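Side-chain contacts in type IV pilus assembly protein PilF (Pseudomonas aeruginosa, PDB 2HO1), which is needed for the outer membrane localization of PilQ and its assembly into the dodecameric secretin of the type IV pilus: residues G46-Q49 and Q55-V58; A73-A78 and R95-S100; T135-P138 and R142-E145; Q207-L212 and P240-Y245. All coordinates share one frame; numbering follows the deposited sequence.

Contact 1. Residues G46-Q49 and Q55-V58; sequences GYLQ and QAKV
One face of the Tyr47 ring is covered by Gln55 CB, which sits 4.2 Å above the ring plane of Tyr47 and is displaced toward the rim. Ala56 CA comes up to the same ring obliquely. The two segments form the hairpin of the first tetratricopeptide (TPR) repeat: residues 46-49 end helix 33-49, and five residues later 55-58 lead into helix 57-66.

Tyr47 is turned to the hairpin partner by its first torsion, which sets CG anti to its carbonyl carbon (chi1 -78°). From there the ring passes along the start of the second helix, with CD2 on the side of the backbone oxygen of Gln55 and CD1 and CE1 on the side of its amide. The Gln55 side chain, extended beyond CG, crosses the tyrosine at about a right angle. Its amide plane makes 54° with the ring, and OE1 lies 3.8 Å from Tyr47 CE1, a van der Waals approach to the ring carbons. The tyrosine thus meets the aliphatic root of the glutamine with its face and the amide oxygen with CE1 and CD1.

Nearer the backbones, the side-chain contacts are between apolar groups. The backbones come together where Tyr47 CA and Ala56 CA are 5.1 Å apart, a closeness suited to the small side chain of the alanine. Val79 and Val80 of helix 71-83 continue this layer, touching Leu48 and Ala56 respectively. The Ala56 methyl rests against two consecutive residues of helix 33-49, its CB 3.9 Å from Tyr47 CB and 4.0 Å from Leu48 CG.

Contact 2. Residues A73-A78 and R95-S100; sequences AHAALA and RKALAS
His74, Ala97 and Lys96 bury the most surface here, between two antiparallel helices of the TPR superhelix, 71-83 and 87-100. The axes of the short segments approach to 7.9 Å and cross at -159°, and the CA atoms of His74 and Ala97 come within 5.0 Å, a closeness the alanines allow.

The imidazole of His74 lies against the root of Lys96. Lys96 CB stands almost on the ring normal, 9° from it and 3.8 Å from the centroid of the His74 ring, a CH-pi contact over the middle of the face. With its chain extended beyond CG, the lysine then runs over the rim, bringing CD to 3.7 Å from His74 CE1. Its ammonium end leads away, so methylene groups, not the charge, cover this face of the ring. Both ring nitrogens are engaged: ND1 is hydrogen-bonded to Glu93 and NE2 to the backbone oxygen of Pro68. Two bonds on different sides of the ring fix its rotation. As a carbonyl can only accept, NE2 should carry a proton; if ND1 donates as well, the ring would be cationic, which the carboxylate would favour.

Beside the imidazole, the alanines make the closer helix-to-helix contact. The CB atoms of Ala75 and Ala97 are 4.1 Å apart, and Val107 of helix 105-117 packs on Ala75. Leu64 of helix 57-66 touches His74, joining the pair to the preceding helix. The methyl of Ala97 points into the first helix beside the root of the histidine, its CB 3.7 Å from both His74 CB and Ala75 N.

Contact 3. Residues T135-P138 and R142-E145; sequences TLYP and RVFE
Tyr137 reaches from the loop after helix 121-131 to Val143 and Arg142, near the start of helix 140-153, the first helix of TPR 4. The loop backbone stays well apart from the helix: Tyr137 CA and Val143 CA are 9.4 Å from each other, and the ring spans the gap. Its CB leaves the main chain toward the helix, and CG stands opposite the backbone N (chi1 178°), which extends the aromatic group away from the loop.

Along one side of the ring, CD2 and CE2 meet the valine. Val143 CG2 lies near the ring plane, 4.0 Å from Tyr137 CE2, and therefore touches an edge. Ala105 and Arg106 of helix 105-117 also pack against the tyrosine, placing it between successive repeats.

At the tip the hydroxyl is joined to Arg142 through water 1. The arginine chain bends at its third torsion (chi3 44°), and its guanidinium plane is turned 85° from the phenol ring. Direct approach of Tyr137 OH to Arg142 NH2 stops at 3.9 Å, and the water bridges the two. It lies 2.8 Å from Tyr137 OH, and on the other side it accepts a hydrogen bond from the guanidinium, where it sits at the edge, in the plane of the group, 2.7 Å from Arg142 NH2.

Contact 4. Residues Q207-L212 and P240-Y245; sequences QNARSL and PGSLEY
A carboxylate packed on an alanine is the unusual feature here: Glu244 folds over Ala209, with its OE1 3.4 Å from Ala209 CB. A bend at the second torsion (chi2 76°) turns the acid back along the first turn of helix 209-221. Its CG consequently rests 3.4 Å from Ala209 O, while OE2 lies over the backbone of Arg210, near N and CA. The start of a helix, with its dipole, would be expected to favour the negative charge there.

Arg210 is opposite in charge but does not pair with this acid. Its extended side chain leads away to salt bridges with Glu180 and Asp183 of helix 175-187, leaving Arg210 NE 7.0 Å from Glu244 OE2. Next to the carboxylate, Ser242 CB comes to 4.0 Å from Ala209 CB.

Both helices are capped at this meeting point. Asn208 OD1 accepts from Ser211 N at 2.7 Å, with the donor nearly in line with the carbonyl (C=O...N 177°). Asn208 N returns a bond of 2.8 Å to Ser211 OG, completing a capping box. Ser242 OG accepts from Tyr245 N at 3.1 Å and is also bonded to Tyr239 O. Each cap is local to its own helix; Ala209 and Glu244 bring the two first turns together. Helix 243-249 thus packs, after TPR 6, on the capping-box start of that repeat's first helix, in a superhelix of stacked helices.

Contacts 1 and 2 adjoin: helices 57-66 and 71-83 follow each other in the chain, and Leu48 CD1 comes within 3.9 Å of Ala76 O. Contact 2 is the buried one, where alanines let two helices close; contact 1 is partly buried and joins a hairpin at its turn. Contact 3, also partly buried, ties a loop to a helix and alone includes a bridging water. Contact 4 lies at the surface, where a glutamate packs on an alanine at the capped starts of two helices. Its centre is about 38 Å from that of contact 2, on the opposite side of the chain's centre. Flat side chains carry the first three contacts, whereas a folded carboxylate carries the fourth.

Contact 1. Residues G46-Q49 and Q55-V58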
loop_
_atom_site.group_PDB
_atom_site.type_symbol
_atom_site.label_atom_id
_atom_site.label_comp_id
_atom_site.label_asym_id
_atom_site.label_seq_id
_atom_site.Cartn_x
_atom_site.Cartn_y
_atom_site.Cartn_z
ATOM N N GLY A 46 5.057 -11.314 -28.457
ATOM C CA GLY A 46 6.315 -11.547 -29.148
ATOM C C GLY A 46 6.579 -10.432 -30.156
ATOM O O GLY A 46 7.713 -9.965 -30.307
ATOM N N TYR A 47 5.540 -10.033 -30.878
ATOM C CA TYR A 47 5.664 -8.929 -31.816
ATOM C C TYR A 47 6.077 -7.652 -31.090
ATOM O O TYR A 47 6.961 -6.928 -31.541
ATOM C CB TYR A 47 4.350 -8.719 -32.563
ATOM C CG TYR A 47 4.108 -9.719 -33.669
ATOM C CD1 TYR A 47 5.088 -9.995 -34.607
ATOM C CD2 TYR A 47 2.897 -10.384 -33.776
ATOM C CE1 TYR A 47 4.870 -10.902 -35.620
ATOM C CE2 TYR A 47 2.670 -11.294 -34.785
ATOM C CZ TYR A 47 3.660 -11.550 -35.705
ATOM O OH TYR A 47 3.439 -12.455 -36.712
ATOM N N LEU A 48 5.459 -7.399 -29.940
ATOM C CA LEU A 48 5.773 -6.224 -29.132
ATOM C C LEU A 48 7.233 -6.239 -28.699
ATOM O O LEU A 48 7.963 -5.253 -28.813
ATOM C CB LEU A 48 4.931 -6.223 -27.868
ATOM C CG LEU A 48 3.710 -5.331 -27.779
ATOM C CD1 LEU A 48 3.026 -5.600 -26.455
ATOM C CD2 LEU A 48 4.122 -3.879 -27.896
ATOM N N GLN A 49 7.646 -7.375 -28.158
ATOM C CA GLN A 49 9.003 -7.547 -27.686
ATOM C C GLN A 49 10.037 -7.367 -28.809
ATOM O O GLN A 49 11.147 -6.924 -28.567
ATOM C CB GLN A 49 9.080 -8.938 -27.035
ATOM C CG GLN A 49 10.433 -9.591 -26.947
ATOM C CD GLN A 49 10.310 -11.091 -26.647
ATOM O OE1 GLN A 49 11.164 -11.878 -27.045
ATOM N NE2 GLN A 49 9.243 -11.485 -25.947
ATOM N N GLN A 55 2.115 -4.518 -35.452
ATOM C CA GLN A 55 1.746 -5.899 -35.845
ATOM C C GLN A 55 1.139 -6.726 -34.718
ATOM O O GLN A 55 0.419 -7.685 -34.973
ATOM C CB GLN A 55 2.957 -6.674 -36.353
ATOM C CG GLN A 55 3.416 -6.295 -37.732
ATOM C CD GLN A 55 4.855 -6.724 -37.977
ATOM O OE1 GLN A 55 5.171 -7.920 -37.943
ATOM N NE2 GLN A 55 5.742 -5.740 -38.211
ATOM N N ALA A 56 1.475 -6.365 -33.481
ATOM C CA ALA A 56 0.988 -7.042 -32.286
ATOM C C ALA A 56 -0.537 -7.039 -32.183
ATOM O O ALA A 56 -1.123 -7.932 -31.588
ATOM C CB ALA A 56 1.606 -6.378 -31.031
ATOM N N LYS A 57 -1.188 -6.035 -32.769
ATOM C CA LYS A 57 -2.650 -5.938 -32.715
ATOM C C LYS A 57 -3.458 -7.070 -33.346
ATOM O O LYS A 57 -4.514 -7.458 -32.808
ATOM C CB LYS A 57 -3.123 -4.621 -33.342
ATOM C CG LYS A 57 -2.729 -3.360 -32.592
ATOM C CD LYS A 57 -3.163 -2.143 -33.417
ATOM C CE LYS A 57 -2.874 -0.817 -32.747
ATOM N NZ LYS A 57 -3.301 0.316 -33.651
ATOM N N VAL A 58 -2.997 -7.587 -34.486
ATOM C CA VAL A 58 -3.720 -8.660 -35.184
ATOM C C VAL A 58 -3.990 -9.839 -34.259
ATOM O O VAL A 58 -5.145 -10.194 -34.029
ATOM C CB VAL A 58 -2.942 -9.150 -36.446
ATOM C CG1 VAL A 58 -3.698 -10.299 -37.125
ATOM C CG2 VAL A 58 -2.751 -7.983 -37.421
#

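Contact 2. Residues A73-A78 and R95-S100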
loop_
_atom_site.group_PDB
_atom_site.type_symbol
_atom_site.label_atom_id
_atom_site.label_comp_id
_atom_site.label_asym_id
_atom_site.label_seq_id
_atom_site.Cartn_x
_atom_site.Cartn_y
_atom_site.Cartn_z
ATOM N N ALA A 73 -5.243 -10.167 -22.605
ATOM C CA ALA A 73 -5.293 -9.634 -23.970
ATOM C C ALA A 73 -5.509 -8.125 -23.919
ATOM O O ALA A 73 -4.879 -7.358 -24.671
ATOM C CB ALA A 73 -6.383 -10.309 -24.772
ATOM N N HIS A 74 -6.404 -7.685 -23.043
ATOM C CA HIS A 74 -6.598 -6.240 -22.886
ATOM C C HIS A 74 -5.289 -5.601 -22.417
ATOM O O HIS A 74 -4.846 -4.575 -22.948
ATOM C CB HIS A 74 -7.696 -5.970 -21.880
ATOM C CG HIS A 74 -9.058 -6.182 -22.438
ATOM N ND1 HIS A 74 -9.528 -5.480 -23.530
ATOM C CD2 HIS A 74 -10.050 -7.022 -22.072
ATOM C CE1 HIS A 74 -10.754 -5.881 -23.808
ATOM N NE2 HIS A 74 -11.095 -6.814 -22.939
ATOM N N ALA A 75 -4.635 -6.238 -21.452
ATOM C CA ALA A 75 -3.381 -5.706 -20.911
ATOM C C ALA A 75 -2.272 -5.567 -21.954
ATOM O O ALA A 75 -1.530 -4.586 -21.965
ATOM C CB ALA A 75 -2.909 -6.584 -19.749
ATOM N N ALA A 76 -2.138 -6.561 -22.824
ATOM C CA ALA A 76 -1.130 -6.510 -23.870
ATOM C C ALA A 76 -1.483 -5.405 -24.872
ATOM O O ALA A 76 -0.615 -4.646 -25.314
ATOM C CB ALA A 76 -1.054 -7.875 -24.585
ATOM N N LEU A 77 -2.753 -5.328 -25.249
ATOM C CA LEU A 77 -3.190 -4.286 -26.180
ATOM C C LEU A 77 -2.889 -2.915 -25.547
ATOM O O LEU A 77 -2.478 -1.992 -26.234
ATOM C CB LEU A 77 -4.679 -4.455 -26.482
ATOM C CG LEU A 77 -5.293 -3.705 -27.674
ATOM C CD1 LEU A 77 -4.518 -3.987 -28.978
ATOM C CD2 LEU A 77 -6.749 -4.176 -27.809
ATOM N N ALA A 78 -3.082 -2.803 -24.227
ATOM C CA ALA A 78 -2.776 -1.589 -23.488
ATOM C C ALA A 78 -1.336 -1.127 -23.669
ATOM O O ALA A 78 -1.090 0.065 -23.830
ATOM C CB ALA A 78 -3.107 -1.759 -22.015
ATOM N N ARG A 95 -7.941 -0.344 -18.053
ATOM C CA ARG A 95 -9.127 -0.454 -17.221
ATOM C C ARG A 95 -9.957 -1.683 -17.556
ATOM O O ARG A 95 -10.520 -2.300 -16.659
ATOM C CB ARG A 95 -9.983 0.814 -17.313
ATOM C CG ARG A 95 -9.344 2.011 -16.660
ATOM C CD ARG A 95 -10.340 3.137 -16.664
ATOM N NE ARG A 95 -9.787 4.462 -16.445
ATOM C CZ ARG A 95 -9.397 4.953 -15.268
ATOM N NH1 ARG A 95 -9.473 4.212 -14.158
ATOM N NH2 ARG A 95 -8.980 6.218 -15.192
ATOM N N LYS A 96 -10.044 -2.044 -18.834
ATOM C CA LYS A 96 -10.811 -3.229 -19.202
ATOM C C LYS A 96 -10.116 -4.474 -18.662
ATOM O O LYS A 96 -10.769 -5.416 -18.256
ATOM C CB LYS A 96 -10.975 -3.365 -20.726
ATOM C CG LYS A 96 -11.894 -2.291 -21.353
ATOM C CD LYS A 96 -12.089 -2.552 -22.837
ATOM C CE LYS A 96 -13.025 -1.533 -23.467
ATOM N NZ LYS A 96 -13.201 -1.845 -24.919
ATOM N N ALA A 97 -8.789 -4.468 -18.675
ATOM C CA ALA A 97 -7.999 -5.586 -18.176
ATOM C C ALA A 97 -8.266 -5.776 -16.667
ATOM O O ALA A 97 -8.425 -6.896 -16.198
ATOM C CB ALA A 97 -6.541 -5.309 -18.428
ATOM N N LEU A 98 -8.338 -4.675 -15.927
ATOM C CA LEU A 98 -8.611 -4.711 -14.497
ATOM C C LEU A 98 -10.089 -4.908 -14.112
ATOM O O LEU A 98 -10.394 -5.158 -12.957
ATOM C CB LEU A 98 -8.101 -3.431 -13.852
ATOM C CG LEU A 98 -6.587 -3.306 -13.994
ATOM C CD1 LEU A 98 -6.172 -1.903 -13.591
ATOM C CD2 LEU A 98 -5.890 -4.389 -13.112
ATOM N N ALA A 99 -11.001 -4.780 -15.067
ATOM C CA ALA A 99 -12.413 -4.950 -14.763
ATOM C C ALA A 99 -12.561 -6.417 -14.444
ATOM O O ALA A 99 -13.225 -6.803 -13.480
ATOM C CB ALA A 99 -13.276 -4.571 -15.969
ATOM N N SER A 100 -11.898 -7.232 -15.257
ATOM C CA SER A 100 -11.916 -8.676 -15.089
ATOM C C SER A 100 -11.462 -9.027 -13.666
ATOM O O SER A 100 -12.250 -9.523 -12.851
ATOM C CB SER A 100 -11.001 -9.309 -16.133
ATOM O OG SER A 100 -11.403 -8.897 -17.433
#

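Contact 3. Residues T135-P138 and R142-E145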
loop_
_atom_site.group_PDB
_atom_site.type_symbol
_atom_site.label_atom_id
_atom_site.label_comp_id
_atom_site.label_asym_id
_atom_site.label_seq_id
_atom_site.Cartn_x
_atom_site.Cartn_y
_atom_site.Cartn_z
ATOM N N THR A 135 1.839 -10.673 -2.432
ATOM C CA THR A 135 3.228 -10.917 -2.053
ATOM C C THR A 135 3.883 -12.068 -2.825
ATOM O O THR A 135 5.070 -12.326 -2.653
ATOM C CB THR A 135 3.364 -11.164 -0.493
ATOM O OG1 THR A 135 2.541 -12.279 -0.107
ATOM C CG2 THR A 135 2.869 -9.923 0.295
ATOM N N LEU A 136 3.133 -12.733 -3.695
ATOM C CA LEU A 136 3.685 -13.846 -4.476
ATOM C C LEU A 136 4.065 -13.392 -5.871
ATOM O O LEU A 136 4.603 -14.166 -6.663
ATOM C CB LEU A 136 2.661 -14.989 -4.601
ATOM C CG LEU A 136 1.917 -15.404 -3.316
ATOM C CD1 LEU A 136 1.103 -16.675 -3.590
ATOM C CD2 LEU A 136 2.915 -15.674 -2.207
ATOM N N TYR A 137 3.781 -12.135 -6.193
ATOM C CA TYR A 137 4.102 -11.629 -7.519
ATOM C C TYR A 137 5.620 -11.568 -7.707
ATOM O O TYR A 137 6.322 -10.872 -6.980
ATOM C CB TYR A 137 3.432 -10.249 -7.720
ATOM C CG TYR A 137 3.738 -9.611 -9.054
ATOM C CD1 TYR A 137 3.711 -10.360 -10.239
ATOM C CD2 TYR A 137 4.114 -8.267 -9.127
ATOM C CE1 TYR A 137 4.065 -9.788 -11.458
ATOM C CE2 TYR A 137 4.467 -7.681 -10.341
ATOM C CZ TYR A 137 4.446 -8.441 -11.508
ATOM O OH TYR A 137 4.805 -7.837 -12.703
ATOM N N PRO A 138 6.153 -12.315 -8.693
ATOM C CA PRO A 138 7.594 -12.330 -8.945
ATOM C C PRO A 138 8.250 -10.964 -9.135
ATOM O O PRO A 138 9.413 -10.773 -8.784
ATOM C CB PRO A 138 7.714 -13.215 -10.202
ATOM C CG PRO A 138 6.560 -14.123 -10.094
ATOM C CD PRO A 138 5.458 -13.183 -9.664
ATOM N N ARG A 142 9.573 -4.574 -8.512
ATOM C CA ARG A 142 9.313 -3.478 -9.468
ATOM C C ARG A 142 8.180 -2.603 -8.972
ATOM O O ARG A 142 8.173 -1.386 -9.190
ATOM C CB ARG A 142 8.945 -4.037 -10.844
ATOM C CG ARG A 142 10.151 -4.206 -11.752
ATOM C CD ARG A 142 10.009 -5.347 -12.784
ATOM N NE ARG A 142 8.713 -5.442 -13.468
ATOM C CZ ARG A 142 8.529 -6.151 -14.585
ATOM N NH1 ARG A 142 9.561 -6.804 -15.130
ATOM N NH2 ARG A 142 7.324 -6.227 -15.156
ATOM N N VAL A 143 7.191 -3.232 -8.337
ATOM C CA VAL A 143 6.093 -2.484 -7.784
ATOM C C VAL A 143 6.639 -1.479 -6.765
ATOM O O VAL A 143 6.234 -0.313 -6.766
ATOM C CB VAL A 143 5.078 -3.419 -7.091
ATOM C CG1 VAL A 143 4.055 -2.611 -6.350
ATOM C CG2 VAL A 143 4.431 -4.325 -8.129
ATOM N N PHE A 144 7.550 -1.916 -5.899
ATOM C CA PHE A 144 8.124 -1.020 -4.908
ATOM C C PHE A 144 9.050 0.021 -5.529
ATOM O O PHE A 144 9.190 1.142 -5.003
ATOM C CB PHE A 144 8.872 -1.792 -3.829
ATOM C CG PHE A 144 7.963 -2.466 -2.849
ATOM C CD1 PHE A 144 7.022 -1.724 -2.129
ATOM C CD2 PHE A 144 8.006 -3.842 -2.663
ATOM C CE1 PHE A 144 6.147 -2.328 -1.257
ATOM C CE2 PHE A 144 7.111 -4.446 -1.776
ATOM C CZ PHE A 144 6.187 -3.675 -1.079
ATOM N N GLU A 145 9.726 -0.346 -6.610
ATOM C CA GLU A 145 10.543 0.643 -7.286
ATOM C C GLU A 145 9.592 1.762 -7.770
ATOM O O GLU A 145 9.868 2.942 -7.601
ATOM C CB GLU A 145 11.241 0.043 -8.507
ATOM C CG GLU A 145 11.998 1.102 -9.313
ATOM C CD GLU A 145 12.678 0.547 -10.547
ATOM O OE1 GLU A 145 12.051 -0.257 -11.279
ATOM O OE2 GLU A 145 13.847 0.929 -10.781
HETATM O O HOH W 1 5.013 -5.425 -14.082
#

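Contact 4. Residues Q207-L212 and P240-Y245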
loop_
_atom_site.group_PDB
_atom_site.type_symbol
_atom_site.label_atom_id
_atom_site.label_comp_id
_atom_site.label_asym_id
_atom_site.label_seq_id
_atom_site.Cartn_x
_atom_site.Cartn_y
_atom_site.Cartn_z
ATOM N N GLN A 207 25.922 4.149 -17.255
ATOM C CA GLN A 207 26.392 5.424 -16.722
ATOM C C GLN A 207 25.764 6.418 -17.680
ATOM O O GLN A 207 25.676 6.153 -18.875
ATOM C CB GLN A 207 27.922 5.575 -16.785
ATOM C CG GLN A 207 28.698 5.034 -15.566
ATOM C CD GLN A 207 28.600 5.927 -14.321
ATOM O OE1 GLN A 207 27.843 6.891 -14.273
ATOM N NE2 GLN A 207 29.376 5.597 -13.314
ATOM N N ASN A 208 25.284 7.536 -17.160
ATOM C CA ASN A 208 24.704 8.569 -18.007
ATOM C C ASN A 208 25.224 9.877 -17.438
ATOM O O ASN A 208 25.986 9.856 -16.479
ATOM C CB ASN A 208 23.150 8.498 -18.022
ATOM C CG ASN A 208 22.516 8.546 -16.622
ATOM O OD1 ASN A 208 23.091 9.067 -15.670
ATOM N ND2 ASN A 208 21.303 8.021 -16.512
ATOM N N ALA A 209 24.841 11.003 -18.021
ATOM C CA ALA A 209 25.325 12.286 -17.551
ATOM C C ALA A 209 25.077 12.420 -16.049
ATOM O O ALA A 209 25.984 12.740 -15.274
ATOM C CB ALA A 209 24.640 13.404 -18.304
ATOM N N ARG A 210 23.834 12.166 -15.649
ATOM C CA ARG A 210 23.437 12.235 -14.255
ATOM C C ARG A 210 24.323 11.410 -13.325
ATOM O O ARG A 210 24.849 11.931 -12.353
ATOM C CB ARG A 210 21.988 11.774 -14.097
ATOM C CG ARG A 210 21.506 11.772 -12.640
ATOM C CD ARG A 210 20.249 10.940 -12.461
ATOM N NE ARG A 210 19.844 10.902 -11.059
ATOM C CZ ARG A 210 18.920 10.083 -10.573
ATOM N NH1 ARG A 210 18.313 9.236 -11.378
ATOM N NH2 ARG A 210 18.613 10.116 -9.284
ATOM N N SER A 211 24.485 10.125 -13.614
ATOM C CA SER A 211 25.280 9.270 -12.755
ATOM C C SER A 211 26.773 9.585 -12.738
ATOM O O SER A 211 27.425 9.403 -11.701
ATOM C CB SER A 211 25.046 7.793 -13.073
ATOM O OG SER A 211 25.476 7.445 -14.360
ATOM N N LEU A 212 27.313 10.068 -13.858
ATOM C CA LEU A 212 28.731 10.420 -13.913
ATOM C C LEU A 212 28.966 11.590 -12.970
ATOM O O LEU A 212 29.941 11.597 -12.217
ATOM C CB LEU A 212 29.175 10.792 -15.351
ATOM C CG LEU A 212 29.277 9.592 -16.300
ATOM C CD1 LEU A 212 29.390 10.052 -17.748
ATOM C CD2 LEU A 212 30.473 8.717 -15.895
ATOM N N PRO A 240 29.086 16.172 -23.854
ATOM C CA PRO A 240 29.568 17.555 -23.945
ATOM C C PRO A 240 28.491 18.620 -23.901
ATOM O O PRO A 240 28.758 19.748 -23.505
ATOM C CB PRO A 240 30.334 17.570 -25.266
ATOM C CG PRO A 240 29.618 16.538 -26.093
ATOM C CD PRO A 240 29.435 15.424 -25.080
ATOM N N GLY A 241 27.270 18.281 -24.296
ATOM C CA GLY A 241 26.225 19.289 -24.277
ATOM C C GLY A 241 25.259 19.197 -23.112
ATOM O O GLY A 241 24.260 19.921 -23.064
ATOM N N SER A 242 25.548 18.317 -22.161
ATOM C CA SER A 242 24.672 18.134 -21.002
ATOM C C SER A 242 24.844 19.233 -19.962
ATOM O O SER A 242 25.885 19.883 -19.907
ATOM C CB SER A 242 24.954 16.788 -20.343
ATOM O OG SER A 242 26.281 16.737 -19.856
ATOM N N LEU A 243 23.810 19.451 -19.154
ATOM C CA LEU A 243 23.893 20.445 -18.098
ATOM C C LEU A 243 24.880 19.904 -17.069
ATOM O O LEU A 243 25.588 20.672 -16.414
ATOM C CB LEU A 243 22.530 20.673 -17.442
ATOM C CG LEU A 243 22.601 21.427 -16.104
ATOM C CD1 LEU A 243 23.422 22.701 -16.267
ATOM C CD2 LEU A 243 21.204 21.755 -15.601
ATOM N N GLU A 244 24.927 18.579 -16.943
ATOM C CA GLU A 244 25.836 17.938 -16.001
ATOM C C GLU A 244 27.279 18.318 -16.276
ATOM O O GLU A 244 28.023 18.635 -15.351
ATOM C CB GLU A 244 25.724 16.415 -16.064
ATOM C CG GLU A 244 24.521 15.819 -15.354
ATOM C CD GLU A 244 23.219 15.993 -16.115
ATOM O OE1 GLU A 244 23.247 16.382 -17.309
ATOM O OE2 GLU A 244 22.159 15.721 -15.518
ATOM N N TYR A 245 27.686 18.268 -17.544
ATOM C CA TYR A 245 29.064 18.611 -17.880
ATOM C C TYR A 245 29.355 20.082 -17.599
ATOM O O TYR A 245 30.462 20.454 -17.213
ATOM C CB TYR A 245 29.364 18.315 -19.343
ATOM C CG TYR A 245 30.788 18.638 -19.693
ATOM C CD1 TYR A 245 31.845 17.994 -19.045
ATOM C CD2 TYR A 245 31.089 19.610 -20.644
ATOM C CE1 TYR A 245 33.170 18.309 -19.334
ATOM C CE2 TYR A 245 32.412 19.933 -20.946
ATOM C CZ TYR A 245 33.448 19.279 -20.288
ATOM O OH TYR A 245 34.759 19.588 -20.595
#